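Local coordinates for CDP-glucose 4,6-dehydratase (Salmonella enterica subsp. enterica serovar Typhi, PDB 1WVG), which catalyses the NAD(+)-dependent dehydration of CDP-D-glucose to CDP-4-dehydro-6-deoxy-D-glucose, a step in making the dideoxysugar of the lipopolysaccharide O-antigen, at residues I52-L55 / N56-M59; D68-K71 / L72-S75; I101-Y104 / S105-M109; D155-S158 / N159-C163; Y242-V245 / A246-L249. All coordinates share one frame; numbering follows the deposited sequence. Where two conformers were deposited one is given.

Interaction 1 (I52-L55 / N56-M59); sequences IVRL and NDLM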
# COMPACT_ATOMS: atom_id res chain seq x y z
N ILE A 52 -45.15 11.03 -7.71
CA ILE A 52 -45.95 11.00 -6.49
C ILE A 52 -46.00 12.33 -5.76
O ILE A 52 -47.03 12.70 -5.20
CB ILE A 52 -45.56 9.88 -5.51
CG1 ILE A 52 -45.82 8.47 -6.03
CG2 ILE A 52 -46.27 10.03 -4.17
CD1 ILE A 52 -46.43 8.47 -7.42
N VAL A 53 -44.90 13.07 -5.71
CA VAL A 53 -44.99 14.31 -4.95
C VAL A 53 -45.19 15.54 -5.81
O VAL A 53 -45.07 16.65 -5.27
CB VAL A 53 -43.83 14.53 -3.99
CG1 VAL A 53 -43.81 13.49 -2.88
CG2 VAL A 53 -42.54 14.49 -4.81
N ARG A 54 -45.47 15.32 -7.10
CA ARG A 54 -45.72 16.39 -8.10
C ARG A 54 -44.59 17.40 -8.13
O ARG A 54 -44.85 18.61 -8.19
CB ARG A 54 -47.08 17.13 -7.92
CG ARG A 54 -48.38 16.35 -8.24
CD ARG A 54 -49.63 17.14 -8.69
NE ARG A 54 -50.37 16.53 -9.82
CZ ARG A 54 -51.58 16.85 -10.38
NH1 ARG A 54 -52.31 17.93 -9.99
NH2 ARG A 54 -52.02 16.15 -11.44
N LEU A 55 -43.33 16.92 -8.07
CA LEU A 55 -42.18 17.83 -8.06
C LEU A 55 -42.10 18.66 -9.31
O LEU A 55 -41.64 19.78 -9.35
CB LEU A 55 -40.90 17.00 -7.98
CG LEU A 55 -40.31 17.07 -6.59
CD1 LEU A 55 -39.04 16.23 -6.57
CD2 LEU A 55 -39.98 18.49 -6.20
N ASN A 56 -42.55 18.05 -10.38
CA ASN A 56 -42.52 18.72 -11.65
C ASN A 56 -43.22 20.05 -11.54
O ASN A 56 -42.96 20.98 -12.29
CB ASN A 56 -43.27 17.90 -12.70
CG ASN A 56 -43.51 18.75 -13.92
OD1 ASN A 56 -42.57 19.32 -14.46
ND2 ASN A 56 -44.76 18.86 -14.35
N ASP A 57 -44.13 20.17 -10.62
CA ASP A 57 -44.81 21.44 -10.52
C ASP A 57 -44.17 22.41 -9.55
O ASP A 57 -44.66 23.53 -9.39
CB ASP A 57 -46.28 21.26 -10.08
CG ASP A 57 -47.11 20.66 -11.17
OD1 ASP A 57 -46.93 20.87 -12.38
OD2 ASP A 57 -48.05 19.90 -10.67
N LEU A 58 -43.13 21.96 -8.88
CA LEU A 58 -42.46 22.79 -7.91
C LEU A 58 -41.06 23.14 -8.35
O LEU A 58 -40.30 23.77 -7.61
CB LEU A 58 -42.42 22.09 -6.55
CG LEU A 58 -43.70 21.34 -6.30
CD1 LEU A 58 -43.48 20.25 -5.25
CD2 LEU A 58 -44.75 22.34 -5.84
N MET A 59 -40.77 22.77 -9.59
CA MET A 59 -39.47 23.08 -10.09
C MET A 59 -39.46 23.07 -11.58
O MET A 59 -40.40 22.62 -12.19
CB MET A 59 -38.48 22.02 -9.55
CG MET A 59 -38.51 20.71 -10.32
SD MET A 59 -37.36 19.51 -9.57
CE MET A 59 -35.86 19.68 -10.59
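Asn-56 continues the 3-10 turn that Leu-55 begins, at the point where the chain has just left helix 49-52. That helix ends in a Schellman motif: Arg-54 is its C-prime residue with positive phi (53°), Leu-55 N reaches back to Phe-50 O and Arg-54 N to Glu-51 O. Asp-57 then lays its side chain beside that of Arg-54, both pointing the same way. Its OD2 is 3.7 Å from Arg-54 CD. The carboxylate and guanidinium planes are 82° apart, and the oxygen also lies well out of the guanidinium plane; no N-H is aimed at it, and any charge attraction is at most long-range (Arg-54 NE to Asp-57 OD2 4.2 Å). The arginine is also poorly ordered. Leu-58 is held by its backbone, N to Leu-55 O at 2.7 Å with the donor above the carbonyl plane. Its side chain crosses that of Leu-55 at about a right angle, CD1 to CD2 4.0 Å, while CG lies 3.5 Å from Arg-54 O. Met-59 brings CG to 3.4 Å from Leu-55 O. Leading into strand 60-63, this turn rests Leu-55 and Met-59 on helix 20-31, while Val-53 packs against helix 342-355.

Interaction 2 (D68-K71 / L72-S75); sequences DFEK and LRSS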
# COMPACT_ATOMS: atom_id res chain seq x y z
N ASP A 68 -26.15 13.94 -24.34
CA ASP A 68 -26.24 14.93 -25.39
C ASP A 68 -25.57 16.17 -24.86
O ASP A 68 -26.21 16.98 -24.16
CB ASP A 68 -27.74 15.16 -25.72
CG ASP A 68 -28.49 13.95 -26.25
OD1 ASP A 68 -27.94 13.06 -26.90
OD2 ASP A 68 -29.78 13.95 -25.96
N PHE A 69 -24.28 16.28 -25.15
CA PHE A 69 -23.48 17.40 -24.63
C PHE A 69 -24.05 18.79 -24.84
O PHE A 69 -24.19 19.59 -23.92
CB PHE A 69 -21.98 17.39 -25.04
CG PHE A 69 -21.18 18.56 -24.46
CD1 PHE A 69 -21.06 18.76 -23.08
CD2 PHE A 69 -20.53 19.47 -25.29
CE1 PHE A 69 -20.32 19.80 -22.53
CE2 PHE A 69 -19.78 20.53 -24.77
CZ PHE A 69 -19.67 20.70 -23.39
N GLU A 70 -24.26 19.04 -26.11
CA GLU A 70 -24.77 20.28 -26.62
C GLU A 70 -26.07 20.65 -25.91
O GLU A 70 -26.20 21.76 -25.36
CB GLU A 70 -24.86 20.14 -28.15
CG GLU A 70 -23.62 19.38 -28.75
CD GLU A 70 -23.83 17.93 -29.18
OE1 GLU A 70 -24.40 17.09 -28.50
OE2 GLU A 70 -23.29 17.65 -30.36
N LYS A 71 -27.00 19.70 -25.86
CA LYS A 71 -28.24 19.96 -25.18
C LYS A 71 -28.00 20.24 -23.71
O LYS A 71 -28.59 21.16 -23.16
CB LYS A 71 -29.18 18.79 -25.32
CG LYS A 71 -29.95 18.82 -26.63
CD LYS A 71 -31.26 18.05 -26.53
CE LYS A 71 -31.28 16.99 -25.43
NZ LYS A 71 -31.77 17.48 -24.12
N LEU A 72 -27.13 19.43 -23.07
CA LEU A 72 -26.84 19.62 -21.65
C LEU A 72 -26.25 20.98 -21.35
O LEU A 72 -26.69 21.70 -20.45
CB LEU A 72 -25.88 18.52 -21.13
CG LEU A 72 -25.33 18.70 -19.70
CD1 LEU A 72 -26.44 18.80 -18.66
CD2 LEU A 72 -24.47 17.49 -19.36
N ARG A 73 -25.21 21.30 -22.13
CA ARG A 73 -24.51 22.57 -22.01
C ARG A 73 -25.48 23.77 -22.02
O ARG A 73 -25.44 24.68 -21.15
CB ARG A 73 -23.44 22.68 -23.13
CG ARG A 73 -22.46 23.81 -22.84
CD ARG A 73 -21.91 24.47 -24.08
NE ARG A 73 -22.46 23.84 -25.27
CZ ARG A 73 -21.71 23.51 -26.32
NH1 ARG A 73 -20.39 23.72 -26.35
NH2 ARG A 73 -22.30 22.92 -27.35
N SER A 74 -26.36 23.75 -23.02
CA SER A 74 -27.38 24.77 -23.24
C SER A 74 -28.28 24.98 -22.05
O SER A 74 -28.51 26.10 -21.56
CB SER A 74 -28.19 24.48 -24.49
OG SER A 74 -27.39 24.72 -25.63
N SER A 75 -28.79 23.85 -21.59
CA SER A 75 -29.67 23.82 -20.43
C SER A 75 -28.97 24.56 -19.29
O SER A 75 -29.49 25.48 -18.66
CB SER A 75 -29.94 22.36 -20.09
OG SER A 75 -31.05 22.20 -19.26
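Phe-69 and Arg-73, one helical turn apart, make the closer side-chain contact here. The ring edge atom CE2 stands over one face of the guanidinium, 3.6 Å from Arg-73 NH1, with the ring and guanidinium planes 49° apart, which is neither a parallel stack nor a T-shape. Arg-73 CB in turn lies over a face of the phenyl ring, toward its rim. Phe-69 carries its CG anti to the backbone N (chi1 -179°), and the Arg-73 chain bends at chi2 and chi3, which brings a guanidinium face against CE2. The polar end of the arginine is fixed from outside, NH1 bonding to Gln-120 OE1 of helix 100-121.

This is the first stretch of helix 69-79, which follows strand 60-63 in the Rossmann fold. Asp-68 occupies the N-cap position without a capping bond from its side chain, and its carbonyl O accepts Leu-72 N at 2.8 Å. The next bond, Arg-73 N to Phe-69 O at 2.7 Å, is nearly straight, with an N-H...O angle of 173°. Buried Leu-72 faces strands 11-15 and 35-40 through Phe-13 and Tyr-39, and Phe-69 also packs on Ile-101 of the second subunit.

The solvent side is looser. Glu-70 is poorly ordered, its OE2 6.1 Å from Arg-73 NH2, and its CB is 3.9 Å from that same NH2. Exposed Ser-74 is nevertheless tied down: its OG and N reach Glu-70 O from opposite faces of the carbonyl plane, at 3.2 Å and 3.1 Å.

Interaction 3 (I101-Y104 / S105-M109); sequences IKTY and STNVM. With APR (adenosine-5-diphosphoribose), chain C.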
# COMPACT_ATOMS: atom_id res chain seq x y z
N ILE A 101 -22.52 -1.05 -22.35
CA ILE A 101 -22.29 0.20 -23.04
C ILE A 101 -23.13 1.38 -22.55
O ILE A 101 -22.64 2.48 -22.37
CB ILE A 101 -22.43 -0.03 -24.52
CG1 ILE A 101 -21.44 -1.14 -24.89
CG2 ILE A 101 -22.19 1.27 -25.29
CD1 ILE A 101 -21.40 -1.43 -26.39
N LYS A 102 -24.41 1.17 -22.34
CA LYS A 102 -25.22 2.27 -21.88
C LYS A 102 -24.76 2.72 -20.49
O LYS A 102 -24.89 3.89 -20.09
CB LYS A 102 -26.64 1.76 -21.76
CG LYS A 102 -27.67 2.87 -21.61
CD LYS A 102 -28.15 3.16 -20.19
CE LYS A 102 -28.51 4.65 -20.05
NZ LYS A 102 -29.07 5.10 -18.77
N THR A 103 -24.25 1.76 -19.72
CA THR A 103 -23.82 2.09 -18.37
C THR A 103 -22.60 3.00 -18.39
O THR A 103 -22.56 4.05 -17.74
CB THR A 103 -23.58 0.83 -17.54
OG1 THR A 103 -24.79 0.10 -17.41
CG2 THR A 103 -23.08 1.20 -16.15
N TYR A 104 -21.61 2.64 -19.18
CA TYR A 104 -20.43 3.44 -19.28
C TYR A 104 -20.65 4.80 -19.92
O TYR A 104 -20.15 5.85 -19.46
CB TYR A 104 -19.36 2.66 -20.04
CG TYR A 104 -18.57 1.70 -19.17
CD1 TYR A 104 -18.82 0.33 -19.25
CD2 TYR A 104 -17.55 2.15 -18.31
CE1 TYR A 104 -18.08 -0.58 -18.48
CE2 TYR A 104 -16.79 1.26 -17.55
CZ TYR A 104 -17.07 -0.11 -17.63
OH TYR A 104 -16.34 -1.02 -16.90
N SER A 105 -21.41 4.79 -21.03
CA SER A 105 -21.68 6.07 -21.70
C SER A 105 -22.41 7.01 -20.75
O SER A 105 -22.09 8.20 -20.62
CB SER A 105 -22.48 5.95 -23.01
OG SER A 105 -23.72 5.30 -22.74
N THR A 106 -23.44 6.46 -20.09
CA THR A 106 -24.16 7.30 -19.18
C THR A 106 -23.30 7.84 -18.04
O THR A 106 -23.22 9.04 -17.78
CB THR A 106 -25.41 6.62 -18.57
OG1 THR A 106 -26.29 6.26 -19.61
CG2 THR A 106 -26.15 7.58 -17.63
N ASN A 107 -22.70 6.90 -17.31
CA ASN A 107 -21.95 7.25 -16.12
C ASN A 107 -20.65 7.96 -16.37
O ASN A 107 -20.31 8.95 -15.71
CB ASN A 107 -21.80 6.00 -15.22
CG ASN A 107 -23.18 5.48 -14.84
OD1 ASN A 107 -24.22 6.14 -15.04
ND2 ASN A 107 -23.21 4.29 -14.23
N VAL A 108 -19.92 7.46 -17.33
CA VAL A 108 -18.65 8.08 -17.63
C VAL A 108 -18.73 9.37 -18.47
O VAL A 108 -18.38 10.46 -17.99
CB VAL A 108 -17.70 7.03 -18.20
CG1 VAL A 108 -16.33 7.65 -18.34
CG2 VAL A 108 -17.68 5.79 -17.30
N MET A 109 -19.21 9.26 -19.74
CA MET A 109 -19.32 10.42 -20.63
C MET A 109 -20.31 11.42 -20.12
O MET A 109 -20.16 12.63 -20.33
CB MET A 109 -19.67 10.00 -22.06
CG MET A 109 -18.63 9.11 -22.73
SD MET A 109 -16.93 9.74 -22.62
CE MET A 109 -17.07 11.35 -23.43
N1 APR C . -29.52 11.15 -19.03
C2 APR C . -30.10 11.85 -18.02
N3 APR C . -30.55 11.41 -16.88
C4 APR C . -30.34 10.08 -16.74
C5 APR C . -29.76 9.24 -17.64
C6 APR C . -29.33 9.81 -18.87
N6 APR C . -28.70 9.19 -19.88
N7 APR C . -29.70 7.95 -17.13
C8 APR C . -30.28 8.03 -15.94
N9 APR C . -30.68 9.30 -15.66
C1' APR C . -31.36 9.81 -14.48
C2' APR C . -32.72 9.18 -14.32
O2' APR C . -33.64 9.75 -15.26
C3' APR C . -32.99 9.58 -12.87
O3' APR C . -33.41 10.94 -12.64
O4' APR C . -30.67 9.40 -13.35
C4' APR C . -31.59 9.32 -12.26
C5' APR C . -31.40 7.94 -11.70
O5' APR C . -32.23 7.83 -10.52
PA APR C . -32.58 6.39 -9.85
O1A APR C . -32.59 5.25 -10.86
O2A APR C . -33.75 6.60 -8.86
O3A APR C . -31.28 6.14 -8.99
PB APR C . -30.88 6.85 -7.58
O1B APR C . -31.01 5.77 -6.52
O2B APR C . -31.59 8.18 -7.38
O5D APR C . -29.37 7.24 -7.90
C5D APR C . -29.03 8.63 -7.93
O4D APR C . -26.85 8.34 -6.80
O1D APR C . -26.23 6.23 -5.98
C1D APR C . -26.05 7.22 -7.04
O2D APR C . -25.53 5.99 -9.09
C2D APR C . -26.57 6.63 -8.33
O3D APR C . -25.72 8.42 -9.66
C3D APR C . -26.92 7.88 -9.12
C4D APR C . -27.53 8.74 -8.03
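Lys-102 and Thr-106 cross at a slant on helix 100-121 of the Rossmann fold, both turned to the adenine of the bound adenosine-5-diphosphoribose. The lysine starts with CG anti to its own N (chi1 -166°), then bends at chi2 and chi3, and NZ ends 3.3 Å from APR N7 in a weak hydrogen bond. Thr-106 contributes its methyl, CG2 lying 3.6 Å from APR N7.

Tyr-104 and Val-108 instead run side by side and point the same way. Val-108 CG2 approaches the ring at its edge, near the ring plane, 3.8 Å from Tyr-104 CD2. Thr-103 CG2 comes within 3.6 Å of Asn-107 ND2. The amide is gripped from outside, since Asn-107 ND2 bonds to Gln-90 O and to Ser-160 OG, while Thr-103 OG1 bonds to Gln-99 O and Gln-90 NE2.

The helix carries a wider pi-type turn at 105-109, and Val-108 N still bonds to Tyr-104 O at 2.7 Å, though bent to 143°. The helix also meets the second subunit, where Met-109 packs on Met-109 of that chain and Ile-101 on its Glu-116. Ser-105 OG, turned between its own N and carbonyl carbon (chi1 58°), lies 3.0 Å from Ile-101 O and 3.2 Å from Lys-102 O.

Interaction 4 (D155-S158 / N159-C163); sequences DPYS and NSKGC. With CXY (cytidine-5'-diphospho-beta-D-xylose), chain D; APR (adenosine-5-diphosphoribose), chain C.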
# COMPACT_ATOMS: atom_id res chain seq x y z
N ASP A 155 -18.11 -5.26 -11.64
CA ASP A 155 -19.14 -5.17 -12.68
C ASP A 155 -19.11 -3.81 -13.41
O ASP A 155 -18.49 -2.85 -12.95
CB ASP A 155 -20.49 -5.38 -12.01
CG ASP A 155 -20.65 -4.36 -10.94
OD1 ASP A 155 -20.11 -4.45 -9.86
OD2 ASP A 155 -21.38 -3.35 -11.33
N PRO A 156 -19.79 -3.68 -14.55
CA PRO A 156 -19.78 -2.41 -15.31
C PRO A 156 -20.28 -1.17 -14.55
O PRO A 156 -19.83 -0.03 -14.74
CB PRO A 156 -20.65 -2.67 -16.54
CG PRO A 156 -20.64 -4.20 -16.73
CD PRO A 156 -20.26 -4.82 -15.40
N TYR A 157 -21.24 -1.37 -13.68
CA TYR A 157 -21.74 -0.25 -12.89
C TYR A 157 -20.66 0.23 -11.89
O TYR A 157 -20.24 1.39 -11.91
CB TYR A 157 -23.02 -0.62 -12.14
CG TYR A 157 -23.28 0.47 -11.15
CD1 TYR A 157 -23.67 1.73 -11.60
CD2 TYR A 157 -23.13 0.25 -9.78
CE1 TYR A 157 -23.94 2.75 -10.68
CE2 TYR A 157 -23.36 1.27 -8.85
CZ TYR A 157 -23.76 2.53 -9.32
OH TYR A 157 -24.02 3.56 -8.44
N SER A 158 -20.18 -0.69 -11.04
CA SER A 158 -19.15 -0.36 -10.07
C SER A 158 -18.00 0.33 -10.73
O SER A 158 -17.58 1.41 -10.32
CB SER A 158 -18.57 -1.62 -9.49
OG SER A 158 -19.63 -2.20 -8.77
N ASN A 159 -17.48 -0.35 -11.75
CA ASN A 159 -16.34 0.11 -12.53
C ASN A 159 -16.58 1.46 -13.22
O ASN A 159 -15.67 2.28 -13.33
CB ASN A 159 -15.91 -1.00 -13.51
CG ASN A 159 -14.59 -0.69 -14.16
OD1 ASN A 159 -14.53 -0.03 -15.19
ND2 ASN A 159 -13.50 -1.15 -13.53
N SER A 160 -17.83 1.73 -13.66
CA SER A 160 -18.12 3.01 -14.31
C SER A 160 -17.98 4.19 -13.32
O SER A 160 -17.65 5.31 -13.69
CB SER A 160 -19.47 2.95 -15.03
OG SER A 160 -20.50 2.87 -14.06
N LYS A 161 -18.25 3.91 -12.03
CA LYS A 161 -18.17 4.89 -10.90
C LYS A 161 -16.71 5.20 -10.51
O LYS A 161 -16.29 6.32 -10.14
CB LYS A 161 -19.00 4.39 -9.73
CG LYS A 161 -20.47 4.43 -10.07
CD LYS A 161 -20.92 5.86 -10.29
CE LYS A 161 -22.39 5.93 -10.59
NZ LYS A 161 -22.99 7.17 -10.10
N GLY A 162 -15.93 4.12 -10.63
CA GLY A 162 -14.50 4.13 -10.45
C GLY A 162 -13.96 5.09 -11.49
O GLY A 162 -13.24 6.03 -11.18
N CYS A 163 -14.37 4.89 -12.75
CA CYS A 163 -13.97 5.79 -13.83
C CYS A 163 -14.52 7.19 -13.60
O CYS A 163 -13.81 8.17 -13.88
CB CYS A 163 -14.49 5.31 -15.19
SG CYS A 163 -13.69 3.79 -15.76
O1B CXY D . -25.60 -2.65 -3.32
PB CXY D . -26.47 -2.48 -4.54
O2B CXY D . -26.21 -3.49 -5.63
O1' CXY D . -26.28 -0.96 -5.15
O3A CXY D . -27.84 -2.58 -3.83
PA CXY D . -29.00 -3.74 -3.85
O1A CXY D . -30.10 -3.20 -3.01
O2A CXY D . -29.40 -4.06 -5.24
O5D CXY D . -28.23 -4.98 -3.22
C5D CXY D . -28.01 -4.98 -1.80
C4D CXY D . -27.63 -6.38 -1.37
O4D CXY D . -28.85 -7.11 -1.14
C3D CXY D . -26.77 -7.20 -2.33
O3D CXY D . -25.80 -8.11 -1.70
C2D CXY D . -27.90 -7.96 -3.05
O2D CXY D . -27.36 -9.14 -3.64
C1D CXY D . -28.79 -8.30 -1.87
N1 CXY D . -30.16 -8.67 -2.25
C6 CXY D . -30.96 -7.76 -2.92
C5 CXY D . -32.20 -8.03 -3.27
C4 CXY D . -32.78 -9.30 -2.99
N3 CXY D . -31.92 -10.17 -2.29
C2 CXY D . -30.62 -9.92 -1.91
N4 CXY D . -33.91 -9.65 -3.30
O2 CXY D . -29.91 -10.75 -1.33
C1' CXY D . -27.12 0.00 -4.53
C2' CXY D . -27.57 0.93 -5.63
C3' CXY D . -26.32 1.57 -6.20
C4' CXY D . -25.57 2.34 -5.11
C5' CXY D . -25.25 1.40 -3.95
O2' CXY D . -28.24 0.22 -6.69
O3' CXY D . -26.69 2.53 -7.21
O4' CXY D . -24.38 2.91 -5.64
O5' CXY D . -26.44 0.76 -3.48
N1 APR C . -29.52 11.15 -19.03
C2 APR C . -30.10 11.85 -18.02
N3 APR C . -30.55 11.41 -16.88
C4 APR C . -30.34 10.08 -16.74
C5 APR C . -29.76 9.24 -17.64
C6 APR C . -29.33 9.81 -18.87
N6 APR C . -28.70 9.19 -19.88
N7 APR C . -29.70 7.95 -17.13
C8 APR C . -30.28 8.03 -15.94
N9 APR C . -30.68 9.30 -15.66
C1' APR C . -31.36 9.81 -14.48
C2' APR C . -32.72 9.18 -14.32
O2' APR C . -33.64 9.75 -15.26
C3' APR C . -32.99 9.58 -12.87
O3' APR C . -33.41 10.94 -12.64
O4' APR C . -30.67 9.40 -13.35
C4' APR C . -31.59 9.32 -12.26
C5' APR C . -31.40 7.94 -11.70
O5' APR C . -32.23 7.83 -10.52
PA APR C . -32.58 6.39 -9.85
O1A APR C . -32.59 5.25 -10.86
O2A APR C . -33.75 6.60 -8.86
O3A APR C . -31.28 6.14 -8.99
PB APR C . -30.88 6.85 -7.58
O1B APR C . -31.01 5.77 -6.52
O2B APR C . -31.59 8.18 -7.38
O5D APR C . -29.37 7.24 -7.90
C5D APR C . -29.03 8.63 -7.93
O4D APR C . -26.85 8.34 -6.80
O1D APR C . -26.23 6.23 -5.98
C1D APR C . -26.05 7.22 -7.04
O2D APR C . -25.53 5.99 -9.09
C2D APR C . -26.57 6.63 -8.33
O3D APR C . -25.72 8.42 -9.66
C3D APR C . -26.92 7.88 -9.12
C4D APR C . -27.53 8.74 -8.03
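Tyr-157 OH is gripped by both ligands: it is 2.9 Å from O2D of the adenosine-5-diphosphoribose and 2.9 Å from O4' of the CDP-xylose, each a hydrogen bond in which either hydroxyl may be the donor. Ser-132 OG adds a weak bond. The ring reaches this point with CG anti to the backbone N (chi1 168°), and APR O2D meets it at the edge, near its plane.

Lys-161 lies against the tyrosine. Its CG sits over a ring face, 4.2 Å from the centroid and 28° off the normal, a CH-pi contact, and NZ then bonds to APR O2D and O3D, 3.0 Å each, and to Thr-131 O. The spacing of Tyr-157 and Lys-161 is the YxxxK signature of the short-chain dehydrogenase/reductase family, in which this pair is characteristically catalytic; here one ribose oxygen, O2D, is shared by both residues.

The same helix, 156-175, begins with Asp-155 as N-cap, its OD2 taking Ser-158 N at 2.9 Å from above the carboxylate plane and its OD1 taking Ser-158 OG on the syn side. One turn on, Ser-160 OG bonds to Tyr-157 O at 2.6 Å, with Lys-161 N as the second donor to that oxygen. Asn-159 turns to other parts: OD1 accepts from Tyr-104 OH, and its side chain packs on Ala-170 of the second subunit.

Interaction 5 (Y242-V245 / A246-L249); sequences YIVV and AQRL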
# COMPACT_ATOMS: atom_id res chain seq x y z
N TYR A 242 -24.23 15.74 1.15
CA TYR A 242 -24.08 16.47 -0.13
C TYR A 242 -24.39 17.97 0.04
O TYR A 242 -23.79 18.84 -0.58
CB TYR A 242 -25.07 16.03 -1.23
CG TYR A 242 -25.00 14.58 -1.58
CD1 TYR A 242 -24.02 13.76 -1.00
CD2 TYR A 242 -25.91 14.01 -2.47
CE1 TYR A 242 -23.94 12.41 -1.35
CE2 TYR A 242 -25.86 12.65 -2.79
CZ TYR A 242 -24.86 11.84 -2.23
OH TYR A 242 -24.80 10.49 -2.53
N ILE A 243 -25.37 18.26 0.86
CA ILE A 243 -25.80 19.63 1.01
C ILE A 243 -24.77 20.42 1.74
O ILE A 243 -24.45 21.56 1.36
CB ILE A 243 -27.17 19.68 1.69
CG1 ILE A 243 -28.25 19.39 0.68
CG2 ILE A 243 -27.47 21.00 2.37
CD1 ILE A 243 -29.50 18.91 1.41
N VAL A 244 -24.26 19.80 2.78
CA VAL A 244 -23.24 20.44 3.61
C VAL A 244 -21.99 20.78 2.83
O VAL A 244 -21.43 21.89 2.93
CB VAL A 244 -22.92 19.66 4.87
CG1 VAL A 244 -21.59 20.15 5.42
CG2 VAL A 244 -24.06 19.84 5.88
N VAL A 245 -21.57 19.84 1.99
CA VAL A 245 -20.38 20.12 1.23
C VAL A 245 -20.63 21.20 0.25
O VAL A 245 -19.75 22.01 0.01
CB VAL A 245 -19.67 18.93 0.57
CG1 VAL A 245 -19.42 17.83 1.59
CG2 VAL A 245 -20.60 18.40 -0.49
N ALA A 246 -21.82 21.21 -0.34
CA ALA A 246 -22.04 22.29 -1.29
C ALA A 246 -21.89 23.65 -0.60
O ALA A 246 -21.37 24.62 -1.16
CB ALA A 246 -23.43 22.18 -1.90
N GLN A 247 -22.39 23.73 0.62
CA GLN A 247 -22.30 24.95 1.38
C GLN A 247 -20.84 25.41 1.50
O GLN A 247 -20.45 26.53 1.16
CB GLN A 247 -22.92 24.65 2.75
CG GLN A 247 -24.45 24.80 2.68
CD GLN A 247 -25.21 24.21 3.86
OE1 GLN A 247 -26.42 23.93 3.73
NE2 GLN A 247 -24.53 24.01 4.99
N ARG A 248 -20.02 24.48 2.00
CA ARG A 248 -18.60 24.67 2.20
C ARG A 248 -17.86 24.99 0.92
O ARG A 248 -17.01 25.86 0.89
CB ARG A 248 -17.99 23.46 2.85
CG ARG A 248 -18.72 23.29 4.17
CD ARG A 248 -18.26 24.34 5.18
NE ARG A 248 -17.65 23.65 6.31
CZ ARG A 248 -16.64 24.10 7.04
NH1 ARG A 248 -16.09 25.31 6.85
NH2 ARG A 248 -16.18 23.31 8.02
N LEU A 249 -18.21 24.29 -0.15
CA LEU A 249 -17.54 24.55 -1.43
C LEU A 249 -17.87 25.94 -1.91
O LEU A 249 -17.09 26.58 -2.62
CB LEU A 249 -17.96 23.57 -2.57
CG LEU A 249 -17.33 22.17 -2.49
CD1 LEU A 249 -18.14 21.19 -3.36
CD2 LEU A 249 -15.88 22.24 -2.96
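Four i to i+4 bonds run through this length of helix 236-251, from Ala-246 N to Tyr-242 O at 3.1 Å to the shorter Leu-249 N to Val-245 O at 2.8 Å, all with N-H...O angles of 155° or more. Among side chains, Ile-243 and Gln-247 make the main contact, where Ile-243 CG2 touches Gln-247 OE1 at 3.4 Å. The glutamine chain is extended beyond CG, and its amide is fixed from outside, OE1 by Trp-7 NE1 and Asp-3 N, NE2 by Ser-1 O. Both ends of this amide are therefore satisfied by residues near the N terminus. Arg-248 folds its CG back to 3.3 Å from Val-244 O, CG lying anti to the carbonyl carbon (chi1 -59°), before its guanidinium leaves to form a salt bridge with Glu-252. Leu-249 keeps CG 3.5 Å from Val-245 O. Tyr-242 turns from the other segment, and its OH bonds to Lys-21 NZ. In the fold, Val-245, Ala-246 and Leu-249 lie on strand 126-130 and Tyr-242 and Leu-249 on strand 187-197, while Ile-243, Ala-246 and Gln-247 are covered by helix 4-7.

How the interactions relate
From the N terminus the five contacts follow in series, each local to one stretch of chain, so none closes a long loop and none nests in or crosses another. Interaction 1 ends a helix and leads to strand 60-63, and interaction 2 opens the helix after it, their centres about 23 Å apart. Interactions 3 and 4 are the pair that touches: their helices meet directly through side-chain hydrogen bonds and packing, for example Val-108 CG2 to Ser-160 O at 3.6 Å. Both also meet adenosine-5-diphosphoribose and the second subunit, so they tie two helices to cofactor site and subunit interface. Interaction 5, nearest atoms about 8 Å from interaction 4, belongs to the helix against strands 126-130 and 187-197.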